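Local coordinates for protein CT021 (Chlamydia trachomatis serovar L2, PDB 6UXD) that is of unknown function but belongs to a family grouped with the lipoprotein-handling LolA and LolB proteins, at residues Y80-I91 against P107-L115. Numbering follows the deposited sequence.
Sequences YLLRISKNPLMI and PLPFFVKIL
Ile91 pushes its CD1 methyl into the notch between Leu108 and Phe111, one turn apart on the helix that begins at Leu108. CD1 of Ile91 lies 3.5 Å from CD1 of Leu108. The same methyl comes obliquely to the Phe111 ring, 3.7 Å from its CD2. Leu108 sends its CG anti to the backbone N (chi1 173°), which brings the branch tip nearer the strand although its CB does not point there. Over one face of the Phe111 ring sits Leu82, whose CD2 is 3.9 Å from CD1 of the phenylalanine, the leucine side chain standing roughly perpendicular to the phenylalanine's. The ring is thus touched by neighbouring strands of one hairpin.

Leu89, just before strand 90-95, lies among Leu108, Phe111, Val112 and Leu115, its two methyls diverging. Its CD2 reaches 3.9 Å from CB of Phe111, also touches CG2 of Val112 and is more loosely set against CD1 of Leu108. The Leu89 and Val112 side chains run past each other antiparallel. CD1 of Leu89 meets CD1 of Leu115 at 3.9 Å, and the same Leu115 methyl makes a looser contact with CG1 of Ile84. At the other end, CG of Pro107 approaches CE1 of Tyr80 at 3.5 Å, oblique to the ring.

No hydrogen bond crosses the interface, so shape and apolar burial hold it. Among the bonds inside each segment are Arg83 N to Met90 O in the hairpin, Asn87 N to Ser85 OG in an ST turn, and Phe111 N to Pro107 O in the first helical turn. Gln10 of helix 9-13 touches Ile84 and Leu115. Here a helix lies on one face of an antiparallel beta-hairpin whose strand 79-84 also pairs with strand 43-50, a helix-on-sheet packing consistent with the curved, incomplete antiparallel barrel of LolA and LolB.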
ATOM      1  N   TYR A  80      -8.606  -1.054  -7.905  1.00 48.12           N
ATOM      2  CA  TYR A  80      -8.411  -2.494  -7.833  1.00 48.17           C
ATOM      3  C   TYR A  80      -8.922  -3.050  -6.510  1.00 44.70           C
ATOM      4  O   TYR A  80      -8.923  -2.376  -5.473  1.00 46.08           O
ATOM      5  CB  TYR A  80      -6.939  -2.843  -8.004  1.00 48.81           C
ATOM      6  CG  TYR A  80      -6.391  -2.427  -9.341  1.00 55.59           C
ATOM      7  CD1 TYR A  80      -6.624  -3.199 -10.469  1.00 55.89           C
ATOM      8  CD2 TYR A  80      -5.653  -1.259  -9.484  1.00 54.90           C
ATOM      9  CE1 TYR A  80      -6.135  -2.827 -11.702  1.00 66.03           C
ATOM     10  CE2 TYR A  80      -5.156  -0.875 -10.719  1.00 59.40           C
ATOM     11  CZ  TYR A  80      -5.402  -1.666 -11.822  1.00 65.37           C
ATOM     12  OH  TYR A  80      -4.924  -1.307 -13.057  1.00 74.15           O
ATOM     13  N   LEU A  81      -9.381  -4.287  -6.561  1.00 40.71           N
ATOM     14  CA  LEU A  81      -9.820  -5.007  -5.378  1.00 38.06           C
ATOM     15  C   LEU A  81      -9.043  -6.307  -5.356  1.00 41.92           C
ATOM     16  O   LEU A  81      -9.043  -7.050  -6.342  1.00 42.96           O
ATOM     17  CB  LEU A  81     -11.331  -5.239  -5.406  1.00 44.42           C
ATOM     18  CG  LEU A  81     -11.919  -5.981  -4.208  1.00 40.68           C
ATOM     19  CD1 LEU A  81     -11.664  -5.193  -2.916  1.00 44.89           C
ATOM     20  CD2 LEU A  81     -13.420  -6.257  -4.403  1.00 42.95           C
ATOM     21  N   LEU A  82      -8.355  -6.565  -4.251  1.00 40.37           N
ATOM     22  CA  LEU A  82      -7.519  -7.744  -4.096  1.00 41.84           C
ATOM     23  C   LEU A  82      -8.166  -8.673  -3.091  1.00 39.29           C
ATOM     24  O   LEU A  82      -8.528  -8.245  -1.990  1.00 38.49           O
ATOM     25  CB  LEU A  82      -6.114  -7.394  -3.600  1.00 38.91           C
ATOM     26  CG  LEU A  82      -5.094  -6.896  -4.612  1.00 49.42           C
ATOM     27  CD1 LEU A  82      -5.576  -5.679  -5.337  1.00 46.80           C
ATOM     28  CD2 LEU A  82      -3.788  -6.604  -3.885  1.00 51.86           C
ATOM     29  N   ARG A  83      -8.282  -9.932  -3.456  1.00 39.70           N
ATOM     30  CA  ARG A  83      -8.695 -10.975  -2.529  1.00 42.19           C
ATOM     31  C   ARG A  83      -7.459 -11.812  -2.225  1.00 40.17           C
ATOM     32  O   ARG A  83      -6.929 -12.490  -3.115  1.00 40.66           O
ATOM     33  CB  ARG A  83      -9.815 -11.832  -3.119  1.00 36.61           C
ATOM     34  CG  ARG A  83     -10.427 -12.779  -2.115  1.00 39.71           C
ATOM     35  CD  ARG A  83     -11.272 -13.841  -2.799  1.00 43.78           C
ATOM     36  NE  ARG A  83     -11.926 -14.681  -1.802  1.00 40.44           N
ATOM     37  CZ  ARG A  83     -11.453 -15.837  -1.341  1.00 48.74           C
ATOM     38  NH1 ARG A  83     -10.309 -16.345  -1.789  1.00 45.43           N
ATOM     39  NH2 ARG A  83     -12.147 -16.502  -0.427  1.00 52.28           N
ATOM     40  N   ILE A  84      -7.016 -11.777  -0.969  1.00 44.57           N
ATOM     41  CA  ILE A  84      -5.779 -12.420  -0.535  1.00 44.28           C
ATOM     42  C   ILE A  84      -6.158 -13.608   0.335  1.00 45.49           C
ATOM     43  O   ILE A  84      -6.909 -13.453   1.303  1.00 47.57           O
ATOM     44  CB  ILE A  84      -4.868 -11.438   0.230  1.00 46.95           C
ATOM     45  CG1 ILE A  84      -4.518 -10.239  -0.654  1.00 44.26           C
ATOM     46  CG2 ILE A  84      -3.588 -12.145   0.697  1.00 49.24           C
ATOM     47  CD1 ILE A  84      -3.951  -9.029   0.085  1.00 45.44           C
ATOM     48  N   SER A  85      -5.654 -14.791  -0.015  1.00 45.25           N
ATOM     49  CA  SER A  85      -5.992 -16.001   0.719  1.00 49.86           C
ATOM     50  C   SER A  85      -4.823 -16.977   0.654  1.00 55.39           C
ATOM     51  O   SER A  85      -3.754 -16.665   0.118  1.00 51.91           O
ATOM     52  CB  SER A  85      -7.254 -16.656   0.149  1.00 54.12           C
ATOM     53  OG  SER A  85      -7.046 -17.028  -1.207  1.00 51.25           O
ATOM     54  N   LYS A  86      -5.044 -18.175   1.211  1.00 58.92           N
ATOM     55  CA  LYS A  86      -4.119 -19.283   0.993  1.00 60.46           C
ATOM     56  C   LYS A  86      -3.968 -19.582  -0.491  1.00 61.77           C
ATOM     57  O   LYS A  86      -2.942 -20.118  -0.923  1.00 63.39           O
ATOM     58  CB  LYS A  86      -4.609 -20.536   1.723  1.00 56.45           C
ATOM     59  CG  LYS A  86      -4.833 -20.358   3.219  1.00 59.41           C
ATOM     60  N   ASN A  87      -4.970 -19.242  -1.280  1.00 55.13           N
ATOM     61  CA  ASN A  87      -4.979 -19.547  -2.697  1.00 50.77           C
ATOM     62  C   ASN A  87      -4.341 -18.418  -3.489  1.00 53.98           C
ATOM     63  O   ASN A  87      -3.944 -17.389  -2.923  1.00 54.19           O
ATOM     64  CB  ASN A  87      -6.415 -19.818  -3.130  1.00 56.35           C
ATOM     65  CG  ASN A  87      -7.063 -20.902  -2.282  1.00 66.59           C
ATOM     66  OD1 ASN A  87      -8.113 -20.694  -1.670  1.00 67.21           O
ATOM     67  ND2 ASN A  87      -6.411 -22.064  -2.214  1.00 63.21           N
ATOM     68  N   PRO A  88      -4.180 -18.581  -4.791  1.00 54.88           N
ATOM     69  CA  PRO A  88      -3.522 -17.530  -5.565  1.00 53.73           C
ATOM     70  C   PRO A  88      -4.323 -16.242  -5.531  1.00 49.84           C
ATOM     71  O   PRO A  88      -5.550 -16.237  -5.384  1.00 46.96           O
ATOM     72  CB  PRO A  88      -3.443 -18.119  -6.978  1.00 53.06           C
ATOM     73  CG  PRO A  88      -3.462 -19.603  -6.748  1.00 50.74           C
ATOM     74  CD  PRO A  88      -4.414 -19.786  -5.604  1.00 57.80           C
ATOM     75  N   LEU A  89      -3.595 -15.138  -5.636  1.00 47.47           N
ATOM     76  CA  LEU A  89      -4.211 -13.824  -5.563  1.00 45.54           C
ATOM     77  C   LEU A  89      -5.244 -13.653  -6.669  1.00 43.24           C
ATOM     78  O   LEU A  89      -5.020 -14.033  -7.819  1.00 46.00           O
ATOM     79  CB  LEU A  89      -3.140 -12.743  -5.683  1.00 46.04           C
ATOM     80  CG  LEU A  89      -3.673 -11.313  -5.551  1.00 43.10           C
ATOM     81  CD1 LEU A  89      -4.040 -11.051  -4.093  1.00 40.20           C
ATOM     82  CD2 LEU A  89      -2.665 -10.286  -6.067  1.00 54.38           C
ATOM     83  N   MET A  90      -6.380 -13.071  -6.318  1.00 43.29           N
ATOM     84  CA  MET A  90      -7.399 -12.722  -7.291  1.00 42.88           C
ATOM     85  C   MET A  90      -7.614 -11.221  -7.246  1.00 41.59           C
ATOM     86  O   MET A  90      -7.759 -10.640  -6.165  1.00 45.90           O
ATOM     87  CB  MET A  90      -8.700 -13.485  -7.016  1.00 43.34           C
ATOM     88  CG  MET A  90      -9.854 -13.055  -7.905  1.00 56.63           C
ATOM     89  SD  MET A  90     -11.259 -14.206  -7.859  1.00 63.03           S
ATOM     90  CE  MET A  90     -11.160 -14.830  -6.210  1.00 48.50           C
ATOM     91  N   ILE A  91      -7.604 -10.594  -8.421  1.00 37.87           N
ATOM     92  CA  ILE A  91      -7.717  -9.155  -8.552  1.00 46.95           C
ATOM     93  C   ILE A  91      -8.960  -8.837  -9.362  1.00 44.53           C
ATOM     94  O   ILE A  91      -9.263  -9.518 -10.345  1.00 45.26           O
ATOM     95  CB  ILE A  91      -6.479  -8.543  -9.239  1.00 43.41           C
ATOM     96  CG1 ILE A  91      -5.211  -8.887  -8.462  1.00 55.00           C
ATOM     97  CG2 ILE A  91      -6.644  -7.053  -9.378  1.00 48.15           C
ATOM     98  CD1 ILE A  91      -3.972  -8.241  -9.062  1.00 68.44           C
ATOM     99  N   PRO A 107      -1.636  -5.496 -14.061  1.00 93.48           N
ATOM    100  CA  PRO A 107      -0.965  -5.347 -12.760  1.00 90.18           C
ATOM    101  C   PRO A 107      -0.868  -6.620 -11.932  1.00 93.09           C
ATOM    102  O   PRO A 107      -0.287  -6.574 -10.842  1.00 86.10           O
ATOM    103  CB  PRO A 107      -1.860  -4.320 -12.049  1.00 85.89           C
ATOM    104  CG  PRO A 107      -3.220  -4.635 -12.546  1.00 84.26           C
ATOM    105  CD  PRO A 107      -3.050  -5.078 -13.986  1.00 89.89           C
ATOM    106  N   LEU A 108      -1.408  -7.742 -12.409  1.00 96.36           N
ATOM    107  CA  LEU A 108      -1.510  -8.933 -11.567  1.00 94.79           C
ATOM    108  C   LEU A 108      -0.158  -9.443 -11.084  1.00 94.23           C
ATOM    109  O   LEU A 108       0.001  -9.644  -9.868  1.00 85.35           O
ATOM    110  CB  LEU A 108      -2.281 -10.022 -12.325  1.00 99.31           C
ATOM    111  CG  LEU A 108      -2.375 -11.426 -11.718  1.00 92.11           C
ATOM    112  CD1 LEU A 108      -3.025 -11.409 -10.345  1.00 74.18           C
ATOM    113  CD2 LEU A 108      -3.149 -12.352 -12.662  1.00 95.76           C
ATOM    114  N   PRO A 109       0.839  -9.679 -11.942  1.00100.85           N
ATOM    115  CA  PRO A 109       2.106 -10.234 -11.430  1.00104.42           C
ATOM    116  C   PRO A 109       2.885  -9.267 -10.546  1.00 90.23           C
ATOM    117  O   PRO A 109       3.552  -9.710  -9.603  1.00 78.48           O
ATOM    118  CB  PRO A 109       2.877 -10.596 -12.709  1.00114.13           C
ATOM    119  CG  PRO A 109       2.282  -9.740 -13.780  1.00110.49           C
ATOM    120  CD  PRO A 109       0.847  -9.514 -13.408  1.00103.62           C
ATOM    121  N   PHE A 110       2.813  -7.962 -10.817  1.00 91.75           N
ATOM    122  CA  PHE A 110       3.456  -6.966  -9.961  1.00 86.11           C
ATOM    123  C   PHE A 110       2.959  -7.069  -8.521  1.00 76.04           C
ATOM    124  O   PHE A 110       3.754  -7.098  -7.574  1.00 62.59           O
ATOM    125  CB  PHE A 110       3.193  -5.579 -10.547  1.00 83.89           C
ATOM    126  CG  PHE A 110       3.849  -4.454  -9.808  1.00 80.37           C
ATOM    127  CD1 PHE A 110       5.217  -4.247  -9.896  1.00 80.46           C
ATOM    128  CD2 PHE A 110       3.089  -3.571  -9.061  1.00 79.23           C
ATOM    129  CE1 PHE A 110       5.818  -3.193  -9.228  1.00 77.96           C
ATOM    130  CE2 PHE A 110       3.681  -2.515  -8.393  1.00 74.41           C
ATOM    131  CZ  PHE A 110       5.048  -2.324  -8.476  1.00 72.20           C
ATOM    132  N   PHE A 111       1.639  -7.147  -8.336  1.00 82.13           N
ATOM    133  CA  PHE A 111       1.083  -7.280  -6.991  1.00 74.09           C
ATOM    134  C   PHE A 111       1.580  -8.550  -6.304  1.00 67.56           C
ATOM    135  O   PHE A 111       1.969  -8.522  -5.131  1.00 56.18           O
ATOM    136  CB  PHE A 111      -0.449  -7.264  -7.050  1.00 69.79           C
ATOM    137  CG  PHE A 111      -1.051  -5.877  -7.066  1.00 70.02           C
ATOM    138  CD1 PHE A 111      -0.886  -5.015  -5.987  1.00 73.05           C
ATOM    139  CD2 PHE A 111      -1.797  -5.442  -8.150  1.00 73.28           C
ATOM    140  CE1 PHE A 111      -1.442  -3.746  -6.000  1.00 69.33           C
ATOM    141  CE2 PHE A 111      -2.361  -4.173  -8.170  1.00 68.28           C
ATOM    142  CZ  PHE A 111      -2.182  -3.326  -7.096  1.00 67.40           C
ATOM    143  N   VAL A 112       1.567  -9.685  -7.011  1.00 73.44           N
ATOM    144  CA  VAL A 112       1.998 -10.932  -6.381  1.00 75.62           C
ATOM    145  C   VAL A 112       3.456 -10.826  -5.948  1.00 68.84           C
ATOM    146  O   VAL A 112       3.842 -11.328  -4.885  1.00 57.55           O
ATOM    147  CB  VAL A 112       1.773 -12.133  -7.322  1.00 87.46           C
ATOM    148  CG1 VAL A 112       2.401 -13.404  -6.732  1.00 81.59           C
ATOM    149  CG2 VAL A 112       0.285 -12.354  -7.567  1.00 78.46           C
ATOM    150  N   LYS A 113       4.288 -10.176  -6.763  1.00 67.76           N
ATOM    151  CA  LYS A 113       5.683  -9.974  -6.380  1.00 71.34           C
ATOM    152  C   LYS A 113       5.784  -9.187  -5.080  1.00 57.57           C
ATOM    153  O   LYS A 113       6.459  -9.615  -4.137  1.00 46.75           O
ATOM    154  CB  LYS A 113       6.438  -9.264  -7.503  1.00 71.85           C
ATOM    155  CG  LYS A 113       6.787 -10.190  -8.650  1.00 72.98           C
ATOM    156  CD  LYS A 113       7.600  -9.490  -9.715  1.00 73.44           C
ATOM    157  CE  LYS A 113       6.864  -9.439 -11.036  1.00 80.21           C
ATOM    158  NZ  LYS A 113       7.810  -9.227 -12.163  1.00 84.02           N
ATOM    159  N   ILE A 114       5.096  -8.041  -5.004  1.00 57.40           N
ATOM    160  CA  ILE A 114       5.150  -7.228  -3.792  1.00 54.68           C
ATOM    161  C   ILE A 114       4.747  -8.054  -2.577  1.00 47.60           C
ATOM    162  O   ILE A 114       5.444  -8.072  -1.557  1.00 41.15           O
ATOM    163  CB  ILE A 114       4.260  -5.982  -3.935  1.00 60.73           C
ATOM    164  CG1 ILE A 114       4.774  -5.094  -5.060  1.00 65.13           C
ATOM    165  CG2 ILE A 114       4.269  -5.198  -2.642  1.00 60.47           C
ATOM    166  CD1 ILE A 114       3.717  -4.164  -5.602  1.00 71.03           C
ATOM    167  N   LEU A 115       3.634  -8.783  -2.682  1.00 49.69           N
ATOM    168  CA  LEU A 115       3.174  -9.575  -1.548  1.00 46.27           C
ATOM    169  C   LEU A 115       4.202 -10.620  -1.139  1.00 42.93           C
ATOM    170  O   LEU A 115       4.303 -10.961   0.046  1.00 41.81           O
ATOM    171  CB  LEU A 115       1.845 -10.259  -1.886  1.00 47.20           C
ATOM    172  CG  LEU A 115       0.643  -9.333  -2.026  1.00 52.97           C
ATOM    173  CD1 LEU A 115      -0.582 -10.094  -2.556  1.00 51.55           C
ATOM    174  CD2 LEU A 115       0.345  -8.696  -0.682  1.00 47.42           C
TER